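Local atomic coordinates of protease VP4 (Blotched snakehead virus, PDB entry 2GEF), a protein that acts as a serine protease with a serine/lysine catalytic dyad, forming one part of the birnavirus structural polyprotein, which it probably cleaves into its mature products. Residues T44-Y48 / N127-V132; D72-G78 / T100-I106; K95-K99 / C158-T162; L107-D111 / V122-N127; Q165-N171 / M187-G192. Residue numbers count along the deposited sequence, not the author numbering.

Contact 1 of 5, residues T44-Y48 / N127-V132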
# COMPACT_ATOMS: atom_id res chain seq x y z
N THR A 44 7.17 -0.86 -12.92
CA THR A 44 5.86 -1.31 -12.56
C THR A 44 5.29 -0.44 -11.40
O THR A 44 6.03 0.08 -10.66
CB THR A 44 5.87 -2.89 -12.06
OG1 THR A 44 6.79 -3.05 -10.94
CG2 THR A 44 6.30 -3.83 -13.20
N SER A 45 3.97 -0.31 -11.32
CA SER A 45 3.24 0.36 -10.24
C SER A 45 1.99 -0.49 -10.15
O SER A 45 1.28 -0.74 -11.23
CB SER A 45 2.83 1.77 -10.74
OG SER A 45 2.27 2.49 -9.75
N GLU A 46 1.64 -0.84 -8.93
CA GLU A 46 0.52 -1.76 -8.62
C GLU A 46 -0.05 -1.33 -7.27
O GLU A 46 0.70 -0.91 -6.43
CB GLU A 46 1.22 -3.08 -8.24
CG GLU A 46 0.74 -4.25 -8.80
CD GLU A 46 1.80 -5.35 -8.67
OE1 GLU A 46 3.05 -5.08 -8.76
OE2 GLU A 46 1.40 -6.51 -8.47
N LEU A 47 -1.29 -1.68 -6.93
CA LEU A 47 -1.74 -1.72 -5.49
C LEU A 47 -1.57 -3.01 -4.84
O LEU A 47 -1.60 -4.03 -5.46
CB LEU A 47 -3.19 -1.34 -5.43
CG LEU A 47 -3.33 0.11 -5.94
CD1 LEU A 47 -4.82 0.36 -5.83
CD2 LEU A 47 -2.57 1.20 -5.24
N TYR A 48 -1.33 -2.94 -3.56
CA TYR A 48 -1.36 -4.05 -2.60
C TYR A 48 -2.27 -3.60 -1.49
O TYR A 48 -2.46 -2.39 -1.29
CB TYR A 48 0.03 -4.34 -1.99
CG TYR A 48 1.05 -5.12 -2.83
CD1 TYR A 48 1.33 -4.80 -4.16
CD2 TYR A 48 1.75 -6.14 -2.27
CE1 TYR A 48 2.28 -5.53 -4.91
CE2 TYR A 48 2.66 -6.87 -3.01
CZ TYR A 48 2.93 -6.59 -4.30
OH TYR A 48 3.95 -7.44 -4.93
N ASN A 127 1.35 -11.83 -8.45
CA ASN A 127 2.21 -11.07 -9.37
C ASN A 127 3.51 -11.80 -8.98
O ASN A 127 3.57 -12.35 -7.87
CB ASN A 127 2.20 -9.51 -9.02
CG ASN A 127 2.97 -9.17 -7.72
OD1 ASN A 127 3.79 -9.97 -7.18
ND2 ASN A 127 2.79 -7.96 -7.28
N ASP A 128 4.52 -11.91 -9.84
CA ASP A 128 5.66 -12.78 -9.45
C ASP A 128 6.81 -11.88 -8.98
O ASP A 128 7.99 -12.07 -9.24
CB ASP A 128 6.06 -13.75 -10.55
CG ASP A 128 4.86 -14.42 -11.20
OD1 ASP A 128 4.52 -15.56 -10.79
OD2 ASP A 128 4.25 -13.81 -12.12
N MSE A 129 6.42 -10.88 -8.20
CA MSE A 129 7.33 -9.82 -7.86
C MSE A 129 7.99 -10.33 -6.57
O MSE A 129 7.48 -11.29 -5.96
CB MSE A 129 6.54 -8.52 -7.71
CG MSE A 129 5.80 -8.13 -9.02
SE MSE A 129 7.04 -7.68 -10.52
CE MSE A 129 7.96 -6.35 -9.40
N PRO A 130 9.14 -9.76 -6.19
CA PRO A 130 9.73 -10.13 -4.90
C PRO A 130 8.98 -9.51 -3.73
O PRO A 130 8.06 -8.72 -3.92
CB PRO A 130 11.14 -9.49 -4.95
CG PRO A 130 10.86 -8.24 -5.61
CD PRO A 130 10.00 -8.77 -6.86
N ALA A 131 9.36 -9.88 -2.51
CA ALA A 131 8.86 -9.24 -1.30
C ALA A 131 9.00 -7.71 -1.37
O ALA A 131 9.91 -7.18 -2.00
CB ALA A 131 9.57 -9.82 -0.12
N VAL A 132 8.09 -6.98 -0.75
CA VAL A 132 8.06 -5.54 -0.91
C VAL A 132 9.07 -4.87 -0.01
O VAL A 132 9.16 -5.13 1.21
CB VAL A 132 6.63 -5.05 -0.74
CG1 VAL A 132 6.52 -3.43 -0.78
CG2 VAL A 132 5.76 -5.69 -1.93
O HOH W 1 5.56 -8.93 -3.41

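Contact 2 of 5, residues D72-G78 / T100-I106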
# COMPACT_ATOMS: atom_id res chain seq x y z
N ASP A 72 6.99 -2.34 17.11
CA ASP A 72 6.76 -3.14 18.29
C ASP A 72 6.92 -4.66 17.98
O ASP A 72 6.28 -5.45 18.65
CB ASP A 72 5.32 -2.87 18.86
CG ASP A 72 4.19 -2.93 17.81
OD1 ASP A 72 4.43 -3.04 16.58
OD2 ASP A 72 3.00 -2.85 18.18
N ASP A 73 7.69 -5.08 16.97
CA ASP A 73 8.11 -6.46 16.86
C ASP A 73 7.10 -7.46 16.34
O ASP A 73 7.24 -8.66 16.59
CB ASP A 73 8.66 -7.03 18.17
CG ASP A 73 10.14 -6.62 18.40
OD1 ASP A 73 10.91 -6.68 17.43
OD2 ASP A 73 10.52 -6.24 19.55
N HIS A 74 6.09 -6.95 15.66
CA HIS A 74 5.13 -7.74 14.92
C HIS A 74 5.64 -8.06 13.55
O HIS A 74 6.60 -7.45 13.09
CB HIS A 74 3.82 -6.99 14.88
CG HIS A 74 3.13 -7.10 16.16
ND1 HIS A 74 2.44 -8.23 16.53
CD2 HIS A 74 3.15 -6.29 17.25
CE1 HIS A 74 2.03 -8.08 17.78
NE2 HIS A 74 2.45 -6.92 18.23
N LYS A 75 4.98 -9.00 12.90
CA LYS A 75 5.32 -9.29 11.46
C LYS A 75 4.39 -8.75 10.42
O LYS A 75 3.13 -8.70 10.57
CB LYS A 75 5.49 -10.84 11.26
CG LYS A 75 6.38 -11.33 12.40
CD LYS A 75 6.16 -12.76 12.70
CE LYS A 75 6.92 -13.21 13.95
NZ LYS A 75 8.22 -13.79 13.60
N VAL A 76 5.03 -8.29 9.34
CA VAL A 76 4.30 -7.93 8.20
C VAL A 76 4.75 -8.94 7.23
O VAL A 76 5.80 -8.71 6.61
CB VAL A 76 4.64 -6.53 7.59
CG1 VAL A 76 3.60 -6.18 6.38
CG2 VAL A 76 4.71 -5.43 8.70
N TRP A 77 3.99 -10.03 7.06
CA TRP A 77 4.20 -11.00 5.97
C TRP A 77 4.14 -10.40 4.51
O TRP A 77 3.15 -9.78 4.15
CB TRP A 77 3.13 -12.10 6.08
CG TRP A 77 3.03 -12.63 7.44
CD1 TRP A 77 1.98 -12.48 8.37
CD2 TRP A 77 3.96 -13.49 8.03
NE1 TRP A 77 2.25 -13.23 9.53
CE2 TRP A 77 3.46 -13.85 9.34
CE3 TRP A 77 5.16 -14.03 7.58
CZ2 TRP A 77 4.17 -14.65 10.20
CZ3 TRP A 77 5.88 -14.89 8.48
CH2 TRP A 77 5.37 -15.19 9.75
N GLY A 78 5.19 -10.65 3.71
CA GLY A 78 5.24 -10.18 2.32
C GLY A 78 6.11 -9.00 2.06
O GLY A 78 6.29 -8.55 0.93
N THR A 100 2.10 -1.45 15.32
CA THR A 100 0.81 -1.89 14.85
C THR A 100 0.02 -2.69 15.88
O THR A 100 -1.12 -2.84 15.64
CB THR A 100 0.95 -2.72 13.66
OG1 THR A 100 1.77 -3.83 13.99
CG2 THR A 100 1.54 -1.79 12.37
N ARG A 101 0.63 -3.20 17.00
CA ARG A 101 -0.01 -4.22 17.90
C ARG A 101 -0.69 -5.49 17.17
O ARG A 101 -1.46 -6.27 17.74
CB ARG A 101 -0.94 -3.58 18.98
CG ARG A 101 -1.52 -2.17 18.68
CD ARG A 101 -2.50 -1.58 19.73
NE ARG A 101 -3.49 -0.78 18.96
CZ ARG A 101 -4.33 -1.33 18.07
NH1 ARG A 101 -4.30 -2.66 17.91
NH2 ARG A 101 -5.13 -0.59 17.32
N THR A 102 -0.28 -5.78 15.94
CA THR A 102 -0.78 -6.95 15.25
C THR A 102 0.19 -7.32 14.11
O THR A 102 0.90 -6.46 13.54
CB THR A 102 -2.24 -6.67 14.73
OG1 THR A 102 -2.68 -7.81 13.98
CG2 THR A 102 -2.29 -5.33 13.75
N ASP A 103 0.20 -8.59 13.76
CA ASP A 103 0.80 -8.97 12.46
C ASP A 103 -0.02 -8.48 11.30
O ASP A 103 -1.22 -8.32 11.40
CB ASP A 103 0.97 -10.52 12.37
CG ASP A 103 1.93 -11.07 13.46
OD1 ASP A 103 2.67 -10.34 14.08
OD2 ASP A 103 1.93 -12.28 13.74
N LEU A 104 0.55 -8.35 10.14
CA LEU A 104 -0.29 -7.96 9.01
C LEU A 104 0.30 -8.76 7.89
O LEU A 104 1.42 -9.28 8.05
CB LEU A 104 -0.18 -6.45 8.67
CG LEU A 104 -0.81 -5.33 9.60
CD1 LEU A 104 0.30 -4.57 10.36
CD2 LEU A 104 -1.63 -4.28 8.72
N THR A 105 -0.48 -8.91 6.82
CA THR A 105 -0.03 -9.51 5.62
C THR A 105 -0.34 -8.56 4.52
O THR A 105 -1.42 -7.92 4.57
CB THR A 105 -0.91 -10.78 5.42
OG1 THR A 105 -0.73 -11.61 6.55
CG2 THR A 105 -0.38 -11.59 4.31
N ILE A 106 0.52 -8.39 3.53
CA ILE A 106 0.19 -7.53 2.37
C ILE A 106 0.10 -8.43 1.11
O ILE A 106 0.72 -9.50 1.03
CB ILE A 106 1.25 -6.39 2.20
CG1 ILE A 106 2.61 -7.03 2.00
CG2 ILE A 106 1.29 -5.55 3.45
CD1 ILE A 106 3.79 -6.21 1.48

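Contact 3 of 5, residues K95-K99 / C158-T162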
# COMPACT_ATOMS: atom_id res chain seq x y z
N LYS A 95 13.93 -2.71 11.48
CA LYS A 95 12.52 -2.68 11.79
C LYS A 95 11.80 -1.43 11.20
O LYS A 95 12.39 -0.38 10.92
CB LYS A 95 12.33 -2.69 13.31
N PHE A 96 10.49 -1.55 11.01
CA PHE A 96 9.70 -0.42 10.60
C PHE A 96 9.59 0.52 11.79
O PHE A 96 9.74 0.03 12.94
CB PHE A 96 8.40 -0.99 10.20
CG PHE A 96 8.32 -1.42 8.71
CD1 PHE A 96 9.21 -2.29 8.15
CD2 PHE A 96 7.31 -0.95 7.93
CE1 PHE A 96 9.09 -2.72 6.81
CE2 PHE A 96 7.17 -1.35 6.60
CZ PHE A 96 8.04 -2.24 6.05
N ASN A 97 9.39 1.83 11.54
CA ASN A 97 9.00 2.80 12.56
C ASN A 97 7.59 2.56 13.32
O ASN A 97 7.50 2.47 14.58
CB ASN A 97 9.09 4.22 12.04
CG ASN A 97 9.08 5.24 13.20
OD1 ASN A 97 8.01 5.53 13.81
ND2 ASN A 97 10.24 5.64 13.60
N VAL A 98 6.58 2.36 12.49
CA VAL A 98 5.24 2.00 12.82
C VAL A 98 5.03 0.83 13.84
O VAL A 98 5.58 -0.25 13.74
CB VAL A 98 4.45 1.73 11.46
CG1 VAL A 98 4.89 0.47 10.86
CG2 VAL A 98 2.90 1.90 11.66
N LYS A 99 4.08 1.06 14.72
CA LYS A 99 3.84 0.16 15.79
C LYS A 99 2.37 -0.20 15.48
O LYS A 99 1.53 0.65 15.29
CB LYS A 99 4.03 0.90 17.16
CG LYS A 99 5.47 0.78 17.76
CD LYS A 99 5.56 1.79 18.92
CE LYS A 99 7.03 2.17 19.47
NZ LYS A 99 7.86 3.13 18.66
N CYS A 158 6.13 7.11 4.40
CA CYS A 158 6.83 6.58 5.58
C CYS A 158 6.36 7.28 6.84
O CYS A 158 5.72 8.36 6.78
CB CYS A 158 8.35 6.66 5.46
SG CYS A 158 8.96 5.85 4.03
N LEU A 159 6.61 6.62 7.97
CA LEU A 159 6.21 7.16 9.26
C LEU A 159 7.40 7.44 10.17
O LEU A 159 8.33 6.65 10.26
CB LEU A 159 5.15 6.31 9.99
CG LEU A 159 3.72 6.49 9.40
CD1 LEU A 159 2.83 5.57 10.12
CD2 LEU A 159 3.25 7.93 9.63
N SER A 160 7.37 8.63 10.75
CA SER A 160 8.17 8.98 11.96
C SER A 160 7.33 9.29 13.19
O SER A 160 6.90 10.40 13.29
CB SER A 160 8.91 10.26 11.66
OG SER A 160 9.83 10.50 12.63
N GLY A 161 7.17 8.37 14.16
CA GLY A 161 6.09 8.49 15.11
C GLY A 161 4.78 8.66 14.29
O GLY A 161 4.44 7.82 13.50
N THR A 162 4.04 9.71 14.55
CA THR A 162 2.72 9.96 13.89
C THR A 162 2.87 11.01 12.72
O THR A 162 1.88 11.29 12.04
CB THR A 162 1.69 10.53 14.99
OG1 THR A 162 0.37 10.52 14.47
CG2 THR A 162 1.98 11.87 15.22
O HOH W 2 4.91 5.11 13.44

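Contact 4 of 5, residues L107-D111 / V122-N127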
# COMPACT_ATOMS: atom_id res chain seq x y z
N LEU A 107 -0.77 -8.07 0.20
CA LEU A 107 -1.15 -8.90 -0.95
C LEU A 107 -1.30 -8.05 -2.19
O LEU A 107 -1.95 -6.95 -2.13
CB LEU A 107 -2.50 -9.65 -0.73
CG LEU A 107 -2.55 -10.53 0.57
CD1 LEU A 107 -4.01 -10.80 1.01
CD2 LEU A 107 -1.82 -11.77 0.35
N PRO A 108 -0.77 -8.52 -3.33
CA PRO A 108 -1.02 -7.67 -4.54
C PRO A 108 -2.48 -7.73 -4.86
O PRO A 108 -3.08 -8.72 -4.64
CB PRO A 108 -0.10 -8.28 -5.64
CG PRO A 108 0.56 -9.53 -4.95
CD PRO A 108 -0.02 -9.76 -3.60
N VAL A 109 -3.10 -6.66 -5.34
CA VAL A 109 -4.51 -6.71 -5.77
C VAL A 109 -4.76 -6.04 -7.20
O VAL A 109 -4.25 -4.90 -7.45
CB VAL A 109 -5.36 -6.06 -4.71
CG1 VAL A 109 -5.00 -6.57 -3.30
CG2 VAL A 109 -5.17 -4.58 -4.73
N ALA A 110 -5.55 -6.68 -8.08
CA ALA A 110 -5.90 -6.06 -9.35
C ALA A 110 -7.07 -5.11 -9.32
O ALA A 110 -7.20 -4.36 -10.21
CB ALA A 110 -6.23 -7.13 -10.28
N ASP A 111 -7.96 -5.15 -8.33
CA ASP A 111 -9.14 -4.35 -8.28
C ASP A 111 -9.91 -4.56 -6.99
O ASP A 111 -9.65 -5.49 -6.27
CB ASP A 111 -10.13 -4.74 -9.40
CG ASP A 111 -11.00 -3.54 -9.86
OD1 ASP A 111 -10.91 -2.39 -9.29
OD2 ASP A 111 -11.77 -3.74 -10.80
N VAL A 122 -12.20 -8.01 -3.07
CA VAL A 122 -10.93 -7.47 -3.49
C VAL A 122 -10.42 -8.61 -4.31
O VAL A 122 -10.41 -9.80 -3.86
CB VAL A 122 -9.95 -7.08 -2.28
CG1 VAL A 122 -8.42 -6.99 -2.64
CG2 VAL A 122 -10.43 -5.83 -1.47
N ASP A 123 -10.06 -8.25 -5.53
CA ASP A 123 -9.44 -9.22 -6.42
C ASP A 123 -7.95 -9.38 -6.05
O ASP A 123 -7.12 -8.59 -6.46
CB ASP A 123 -9.67 -8.72 -7.86
CG ASP A 123 -9.18 -9.64 -8.91
OD1 ASP A 123 -8.68 -10.73 -8.65
OD2 ASP A 123 -9.35 -9.24 -10.08
N VAL A 124 -7.63 -10.39 -5.25
CA VAL A 124 -6.27 -10.67 -4.84
C VAL A 124 -5.63 -11.48 -5.99
O VAL A 124 -6.21 -12.35 -6.53
CB VAL A 124 -6.23 -11.53 -3.51
CG1 VAL A 124 -4.81 -11.99 -3.01
CG2 VAL A 124 -7.04 -10.87 -2.37
N VAL A 125 -4.41 -11.17 -6.34
CA VAL A 125 -3.73 -11.82 -7.44
C VAL A 125 -2.33 -12.31 -6.94
O VAL A 125 -1.82 -11.85 -5.90
CB VAL A 125 -3.58 -10.81 -8.73
CG1 VAL A 125 -4.95 -10.58 -9.56
CG2 VAL A 125 -2.82 -9.45 -8.42
N TRP A 126 -1.71 -13.18 -7.73
CA TRP A 126 -0.28 -13.42 -7.70
C TRP A 126 0.35 -12.62 -8.83
O TRP A 126 -0.04 -12.71 -10.01
CB TRP A 126 0.02 -14.91 -7.92
CG TRP A 126 -0.52 -15.82 -6.85
CD1 TRP A 126 -1.42 -15.48 -5.85
CD2 TRP A 126 -0.25 -17.21 -6.69
NE1 TRP A 126 -1.68 -16.59 -5.05
CE2 TRP A 126 -0.95 -17.65 -5.52
CE3 TRP A 126 0.56 -18.13 -7.37
CZ2 TRP A 126 -0.89 -18.97 -5.05
CZ3 TRP A 126 0.63 -19.44 -6.88
CH2 TRP A 126 -0.10 -19.84 -5.75
N ASN A 127 1.35 -11.83 -8.45
CA ASN A 127 2.21 -11.07 -9.37
C ASN A 127 3.51 -11.80 -8.98
O ASN A 127 3.57 -12.35 -7.87
CB ASN A 127 2.20 -9.51 -9.02
CG ASN A 127 2.97 -9.17 -7.72
OD1 ASN A 127 3.79 -9.97 -7.18
ND2 ASN A 127 2.79 -7.96 -7.28

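Contact 5 of 5, residues Q165-N171 / M187-G192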
# COMPACT_ATOMS: atom_id res chain seq x y z
N GLN A 165 6.46 11.03 6.56
CA GLN A 165 7.52 11.44 5.61
C GLN A 165 7.33 11.13 4.17
O GLN A 165 6.94 10.00 3.80
CB GLN A 165 8.81 10.87 6.04
CG GLN A 165 9.15 11.16 7.55
CD GLN A 165 10.22 10.24 7.96
OE1 GLN A 165 10.13 8.98 7.71
NE2 GLN A 165 11.31 10.81 8.50
N PRO A 166 7.67 12.10 3.26
CA PRO A 166 7.36 12.03 1.80
C PRO A 166 8.25 10.94 1.03
O PRO A 166 9.42 10.64 1.37
CB PRO A 166 7.65 13.44 1.30
CG PRO A 166 8.79 13.83 2.12
CD PRO A 166 8.51 13.28 3.56
N VAL A 167 7.65 10.34 0.02
CA VAL A 167 8.29 9.17 -0.59
C VAL A 167 8.55 9.61 -2.04
O VAL A 167 7.93 10.56 -2.54
CB VAL A 167 7.48 7.89 -0.35
CG1 VAL A 167 6.20 7.96 -1.05
CG2 VAL A 167 8.22 6.70 -0.85
N GLN A 168 9.60 9.05 -2.63
CA GLN A 168 9.87 9.19 -4.04
C GLN A 168 8.74 8.51 -4.93
O GLN A 168 8.10 7.61 -4.51
CB GLN A 168 11.13 8.38 -4.28
CG GLN A 168 12.47 9.19 -4.23
CD GLN A 168 13.59 8.53 -5.08
OE1 GLN A 168 14.04 9.17 -6.01
NE2 GLN A 168 13.99 7.24 -4.76
N PHE A 169 8.67 8.81 -6.21
CA PHE A 169 7.75 8.02 -7.13
C PHE A 169 6.27 8.32 -7.01
O PHE A 169 5.48 7.52 -7.42
CB PHE A 169 8.07 6.49 -7.10
CG PHE A 169 9.61 6.21 -7.12
CD1 PHE A 169 10.39 6.62 -8.24
CD2 PHE A 169 10.27 5.55 -6.06
CE1 PHE A 169 11.82 6.44 -8.23
CE2 PHE A 169 11.68 5.36 -6.09
CZ PHE A 169 12.44 5.85 -7.16
N GLY A 170 5.91 9.44 -6.46
CA GLY A 170 4.50 9.82 -6.35
C GLY A 170 3.67 9.70 -7.64
O GLY A 170 2.62 9.13 -7.72
N ASN A 171 4.10 10.36 -8.67
CA ASN A 171 3.53 10.20 -9.96
C ASN A 171 3.32 8.78 -10.53
O ASN A 171 2.33 8.48 -11.11
CB ASN A 171 4.42 10.95 -10.92
CG ASN A 171 3.70 11.20 -12.17
OD1 ASN A 171 3.36 10.25 -12.91
ND2 ASN A 171 3.28 12.44 -12.36
N MSE A 187 2.11 11.54 1.18
CA MSE A 187 3.09 12.58 0.93
C MSE A 187 4.18 12.00 0.04
O MSE A 187 4.73 10.92 0.36
CB MSE A 187 3.80 13.08 2.22
CG MSE A 187 3.08 13.88 3.19
SE MSE A 187 4.40 14.47 4.51
CE MSE A 187 4.91 16.11 3.51
N THR A 188 4.47 12.72 -1.07
CA THR A 188 5.49 12.34 -2.01
C THR A 188 6.44 13.51 -2.30
O THR A 188 6.02 14.65 -2.10
CB THR A 188 4.95 11.79 -3.21
OG1 THR A 188 4.22 12.80 -3.90
CG2 THR A 188 4.06 10.65 -2.89
N GLN A 189 7.70 13.20 -2.62
CA GLN A 189 8.64 14.23 -3.07
C GLN A 189 8.19 14.98 -4.35
O GLN A 189 8.45 16.14 -4.44
CB GLN A 189 10.09 13.72 -3.14
CG GLN A 189 10.50 13.12 -1.75
CD GLN A 189 11.79 12.33 -1.78
OE1 GLN A 189 12.69 12.64 -2.52
NE2 GLN A 189 11.91 11.36 -0.91
N ASP A 190 7.50 14.35 -5.28
CA ASP A 190 7.10 15.10 -6.48
C ASP A 190 5.63 15.64 -6.46
O ASP A 190 5.10 16.00 -7.47
CB ASP A 190 7.42 14.29 -7.78
CG ASP A 190 6.66 12.90 -7.83
OD1 ASP A 190 6.05 12.61 -6.77
OD2 ASP A 190 6.77 12.04 -8.83
N GLY A 191 4.96 15.72 -5.32
CA GLY A 191 3.55 16.23 -5.36
C GLY A 191 2.61 15.30 -6.15
O GLY A 191 1.56 15.73 -6.67
N GLY A 192 2.97 14.02 -6.30
CA GLY A 192 2.09 13.15 -7.13
C GLY A 192 0.76 12.77 -6.48
O GLY A 192 -0.17 12.30 -7.16

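Contact 1 of 5, residues T44-Y48 / N127-V132
The phenol ring of Tyr48 lies against one methyl of Val132, CE2 to CG2 at 3.5 Å, and carries its hydroxyl on into a small polar cluster centred on Asn127. There ND2 of Asn127 donates twice: to Tyr48 OH at 2.7 Å and to Glu46 OE2 at a very short 2.3 Å. The other end of the same amide is used within its own loop, where Asn127 OD1 accepts from the backbone N of Met129 at 3.0 Å. This is an Asx turn, and it fixes the amide so that ND2 faces the strand. A water extends the cluster, lying 2.7 Å from Tyr48 OH and donating to Pro130 O at 2.6 Å. Further along, the selenomethionine Met129 brings CE to 3.8 Å from Thr44 OG1. Thr44, Glu46 and Tyr48 alternate along the strand and all point their CA-to-CB bonds at the loop, whereas the nearest CA atoms stay more than 9 Å apart, so side chains and one water span the gap. Val132 has its side chain about 6 Å from that of the nucleophile Ser136. The loop, which links strands 120-126 and 132-133, thus covers one face of strand 43-52; the other face, through Ser45 and Leu47, packs on Ala176 of helix 170-178, and strands 31-38 and 104-109 flank it within the sheet.

Contact 2 of 5, residues D72-G78 / T100-I106
Two neighbouring parallel strands of the mixed sheet, 75-77 and 104-109, meet here, preceded by loops that are stitched together by side-chain carboxylates. Val76 pairs with Leu104 and Trp77 with Thr105. The ladder runs from Leu104 N to Lys75 O (2.6 Å), Trp77 N to Leu104 O (2.9 Å) and Ile106 N to Trp77 O (3.0 Å). On the face bearing Val76, its CG1 packs 3.8 Å from Ile106 CG2; on the other, Trp77 CD1 lies 3.4 Å from Thr105 OG1, a hydroxyl that bonds to Gly53 outside. Where the strands begin, Asp103 OD1 accepts from both Lys75 N (2.9 Å) and His74 ND1 (3.2 Å). Asp72 grips the opposite loop by its backbone, OD1 taking Thr100 N at 3.1 Å and OD2 taking Arg101 N at 2.7 Å. Gly78 ends the pairing at a positive phi that calls for glycine. Main-chain amides meet carbonyls along the ladder and aspartate oxygens at and before its start; Trp77 NE1, by contrast, is buried with no partner in the model.

Contact 3 of 5, residues K95-K99 / C158-T162
A small, partly buried contact between a loop and a strand end, this one lies near the periphery of the protease, where the irregular chain before strand 104-109 meets the close of strand 154-160. Asn97 does most of the work. Its OD1 accepts a hydrogen bond from Gly161 N at 3.0 Å, just where the strand gives way to a turn, and also takes one from a water at 3.2 Å; that water donates to Gly161 O at 2.8 Å, linking it to OD1. Asn97 CB rests 3.1 Å from Leu159 O. Beneath this polar edge, Val98 CG2 touches Leu159 CD1 at 4.0 Å, and both side chains pack on helix 138-146, Val98 against Leu141 and Leu159 against Ser138. The positive phi of Gly161 favours glycine at the turn towards strand 163-165. A side-chain amide oxygen bonded to a backbone NH at the turn of a beta hairpin (strands 154-160 and 163-165) is the arrangement, placed beside the helix that follows the nucleophile Ser136.

Contact 4 of 5, residues L107-D111 / V122-N127
Pro108 presents the broadest bump of 107-111, its ring set against the side of strand 122-126: CB lies 4.1 Å from Val125 CG2 and 3.3 Å from Asn127 ND2. That amide nitrogen has its own hydrogen-bond partners in Glu46 and Tyr48, so the proline simply packs against it. Val125 fills the space between the ring and the methyl of Ala110, whose CB comes to 3.7 Å from Val125 CG1. Leu107, Val109, Val122 and Val124 form a second group of side chains: Val109 CG1 meets Val122 CG1 at 3.5 Å, and Leu107 CB lies 4.0 Å from Val124 CG1. The backbones meet in a local antiparallel pairing, with Val109 and Val124 a non-hydrogen-bonded pair at a CA-CA distance of 4.4 Å. Val125 N donates to Pro108 O at 3.3 Å, and Ala110 N to Asp123 O at 3.0 Å. The short strand axes stand at 115°, well off antiparallel; the chain then turns a corner at Ala110, so that strand 104-109 belongs to the mixed sheet, whereas 111-114 joins 120-126 in a three-stranded antiparallel sheet. Beyond the corner, Asp123 N donates to Asp111 O at 2.9 Å, and Asp111 CB lies 4.3 Å from Asp123 CB; the Asp111 carboxylate leads away and Asp123 OD1 bonds to Ser22. Val124 also packs on Val25 and Phe27 of strand 22-27, while Val109 reaches Leu47 and Ile49 of strand 43-52.

Contact 5 of 5, residues Q165-N171 / M187-G192
Val167 has both backbone polar groups satisfied by the opposite segment: its N donates to Met187 O at 3.0 Å, and its O accepts from Gln189 N at 2.7 Å. These bonds bracket Thr188, which forms a single beta bridge with Val167. A weak bond adds to them, from Gln189 NE2 to Pro166 O at 3.5 Å. Pro166 itself has no amide hydrogen to give; its CB packs 4.0 Å from CB of the selenomethionine Met187. The bridge leads into helix 170-178, which carries the catalytic Lys173, and Phe169 occupies the N-cap position. At this first turn Asp190 OD2 accepts from Asn171 N at 3.2 Å. Asp190 stands within a type I turn, Thr188 to Gly191, and just past it Gly192 N donates to Thr188 OG1 at 3.0 Å and weakly to Asp190 OD1 at 3.4 Å; Thr188 OG1 also bonds to Glu193. Gly170 and Gly192 approach with CA atoms 4.2 Å apart; a CB on Gly170 would clash with Asp190 OD1 and Thr188 OG1, and one on Gly192 with Gly170 C and Asn171 N. Val167 points its CA-to-CB bond away from 187-192, although its CG1 is 3.9 Å from Thr188 CG2, and its side chain touches the nucleophile Ser136.

Contacts 1, 2 and 4 all reach one mixed sheet, in which strand 104-109 serves both contact 2 and contact 4 and lies beside strand 43-52 of contact 1. Contact 1 joins contact 4 through the shared Asn127 and through Leu47 O, 3.0 Å from Val109 N, and joins contact 2 where Val132 N lies 2.9 Å from Gly78 O. Contact 3 touches contact 5 at Cys158 O and Gln165 N, 2.8 Å apart. Contact 5 is closest to the catalytic dyad: the side chains of Val167 and Ser136, and of Phe169 and Lys173, are each about 4 Å apart. Contact 4, centred about 23 Å from contact 5, lies away from the dyad.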